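BF1531-like N-terminal domain-containing protein (Bacteroides fragilis, PDB 3SLR) binds magnesium through a HAD-type phosphatase domain and is probably a hydrolase acting on ester bonds, though its substrate is unknown. Local coordinates at residues K285-F290 and L298-I303. Numbering follows the deposited sequence.
Sequences KAKEPF and LKLDDI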
loop_
_atom_site.group_PDB
_atom_site.type_symbol
_atom_site.label_atom_id
_atom_site.label_comp_id
_atom_site.label_asym_id
_atom_site.label_seq_id
_atom_site.Cartn_x
_atom_site.Cartn_y
_atom_site.Cartn_z
ATOM N N LYS A 285 32.096 -13.568 -9.183
ATOM C CA LYS A 285 32.327 -12.559 -8.149
ATOM C C LYS A 285 31.028 -12.108 -7.484
ATOM O O LYS A 285 30.982 -11.837 -6.279
ATOM C CB LYS A 285 33.029 -11.339 -8.752
ATOM C CG LYS A 285 34.428 -11.625 -9.284
ATOM C CD LYS A 285 35.171 -10.326 -9.592
ATOM C CE LYS A 285 36.639 -10.585 -9.938
ATOM N NZ LYS A 285 37.340 -11.404 -8.902
ATOM N N ALA A 286 29.977 -12.008 -8.286
ATOM C CA ALA A 286 28.686 -11.551 -7.801
ATOM C C ALA A 286 28.067 -12.560 -6.854
ATOM O O ALA A 286 27.378 -12.180 -5.914
ATOM C CB ALA A 286 27.735 -11.279 -8.977
ATOM N N LYS A 287 28.298 -13.845 -7.107
ATOM C CA LYS A 287 27.744 -14.905 -6.258
ATOM C C LYS A 287 28.554 -15.134 -4.981
ATOM O O LYS A 287 28.041 -15.684 -4.009
ATOM C CB LYS A 287 27.648 -16.223 -7.023
ATOM C CG LYS A 287 26.536 -16.249 -8.070
ATOM C CD LYS A 287 26.540 -17.549 -8.869
ATOM C CE LYS A 287 25.253 -17.666 -9.697
ATOM N NZ LYS A 287 25.100 -18.996 -10.360
ATOM N N GLU A 288 29.817 -14.729 -4.993
ATOM C CA GLU A 288 30.706 -15.042 -3.873
ATOM C C GLU A 288 30.212 -14.581 -2.495
ATOM O O GLU A 288 30.277 -15.350 -1.541
ATOM C CB GLU A 288 32.127 -14.545 -4.140
ATOM C CG GLU A 288 33.136 -15.680 -4.245
ATOM C CD GLU A 288 34.560 -15.184 -4.344
ATOM O OE1 GLU A 288 34.773 -14.102 -4.940
ATOM O OE2 GLU A 288 35.462 -15.869 -3.814
ATOM N N PRO A 289 29.703 -13.339 -2.384
ATOM C CA PRO A 289 29.223 -12.919 -1.061
ATOM C C PRO A 289 28.060 -13.774 -0.566
ATOM O O PRO A 289 28.018 -14.084 0.619
ATOM C CB PRO A 289 28.774 -11.473 -1.285
ATOM C CG PRO A 289 29.526 -11.015 -2.479
ATOM C CD PRO A 289 29.659 -12.236 -3.360
ATOM N N PHE A 290 27.137 -14.151 -1.454
ATOM C CA PHE A 290 26.049 -15.047 -1.071
ATOM C C PHE A 290 26.608 -16.343 -0.515
ATOM O O PHE A 290 26.092 -16.887 0.462
ATOM C CB PHE A 290 25.140 -15.364 -2.270
ATOM C CG PHE A 290 24.360 -14.183 -2.776
ATOM C CD1 PHE A 290 24.918 -13.305 -3.694
ATOM C CD2 PHE A 290 23.060 -13.952 -2.340
ATOM C CE1 PHE A 290 24.201 -12.214 -4.166
ATOM C CE2 PHE A 290 22.330 -12.868 -2.812
ATOM C CZ PHE A 290 22.904 -11.990 -3.725
ATOM N N LEU A 298 20.218 -12.629 2.582
ATOM C CA LEU A 298 19.843 -13.365 1.375
ATOM C C LEU A 298 20.904 -14.407 1.028
ATOM O O LEU A 298 22.099 -14.125 1.099
ATOM C CB LEU A 298 19.654 -12.390 0.209
ATOM C CG LEU A 298 18.538 -11.364 0.436
ATOM C CD1 LEU A 298 18.426 -10.390 -0.727
ATOM C CD2 LEU A 298 17.225 -12.093 0.658
ATOM N N LYS A 299 20.463 -15.612 0.674
ATOM C CA LYS A 299 21.365 -16.673 0.219
ATOM C C LYS A 299 21.024 -17.021 -1.231
ATOM O O LYS A 299 19.986 -16.604 -1.748
ATOM C CB LYS A 299 21.207 -17.915 1.093
ATOM C CG LYS A 299 21.356 -17.662 2.586
ATOM C CD LYS A 299 22.705 -17.073 2.945
ATOM C CE LYS A 299 22.799 -16.866 4.457
ATOM N NZ LYS A 299 24.114 -16.350 4.903
ATOM N N LEU A 300 21.889 -17.785 -1.890
ATOM C CA LEU A 300 21.631 -18.141 -3.279
ATOM C C LEU A 300 20.287 -18.828 -3.462
ATOM O O LEU A 300 19.649 -18.647 -4.489
ATOM C CB LEU A 300 22.749 -19.004 -3.868
ATOM C CG LEU A 300 24.035 -18.250 -4.208
ATOM C CD1 LEU A 300 25.009 -19.135 -4.988
ATOM C CD2 LEU A 300 23.710 -17.000 -4.998
ATOM N N ASP A 301 19.845 -19.607 -2.481
ATOM C CA ASP A 301 18.586 -20.341 -2.651
ATOM C C ASP A 301 17.356 -19.446 -2.532
ATOM O O ASP A 301 16.225 -19.903 -2.704
ATOM C CB ASP A 301 18.483 -21.532 -1.696
ATOM C CG ASP A 301 18.492 -21.121 -0.238
ATOM O OD1 ASP A 301 18.181 -19.947 0.065
ATOM O OD2 ASP A 301 18.804 -21.984 0.613
ATOM N N ASP A 302 17.576 -18.172 -2.231
ATOM C CA ASP A 302 16.481 -17.205 -2.219
ATOM C C ASP A 302 16.315 -16.576 -3.598
ATOM O O ASP A 302 15.327 -15.902 -3.863
ATOM C CB ASP A 302 16.738 -16.107 -1.187
ATOM C CG ASP A 302 16.693 -16.621 0.234
ATOM O OD1 ASP A 302 15.826 -17.468 0.539
ATOM O OD2 ASP A 302 17.537 -16.184 1.047
ATOM N N ILE A 303 17.290 -16.799 -4.475
ATOM C CA ILE A 303 17.298 -16.138 -5.773
ATOM C C ILE A 303 16.901 -17.111 -6.886
ATOM O O ILE A 303 17.618 -18.075 -7.170
ATOM C CB ILE A 303 18.684 -15.535 -6.083
ATOM C CG1 ILE A 303 19.202 -14.686 -4.909
ATOM C CG2 ILE A 303 18.632 -14.732 -7.362
ATOM C CD1 ILE A 303 18.404 -13.427 -4.655
HETATM O O HOH W 1 24.177 -18.840 -0.575
HETATM O O HOH W 2 26.235 -16.280 3.035
#
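Phe290 carries this contact, reaching from helix 283-292 into the turn formed by 298-303. Leu300 crosses it at about a right angle: the methyl CD2 sits 3.5 Å from Phe290 CB and lies almost as near to CG, and the same methyl meets Lys287 CG on its flank, at 4.2 Å. Further along, Phe290 CE2 meets Leu298 CB at 4.1 Å and Ile303 CG1 at a similar distance, Leu298 running alongside the phenylalanine. The carbonyl Leu298 O approaches Phe290 CD2 obliquely, at 3.6 Å; it is buried here and has no hydrogen-bond partner in the model. With CG beside its backbone N (chi1 -67°), the ring leans back along its own helix, and Ala286 O and Lys287 O lie in plane at its edge.

Polar links between the segments run through two waters. Phe290 O accepts from both: one water takes the Leu300 N-H at 2.8 Å, the other is held by Lys299 NZ, which also bonds to Met296 O. The turn is braced from within: Lys299 N gives a nearly straight bond (173°) to Asp302 OD2, on the anti side and tilted 30° out of the carboxylate plane, and the backbone N-H of Asp302 returns to Lys299 O.

Phe306 of strand 305-309 stacks edge-to-face with Phe290, and Ile303 packs on Ile275 and Val277. Phe290 stays outside the metal shell, its side chain about 9 Å from that of magnesium ligand Asp230. Helix 283-292 and the loop holding 298-303, packed together through Phe290, link strand 274-280 to edge strand 305-309 in a right-handed beta-alpha-beta crossover of the Rossmann-like HAD core.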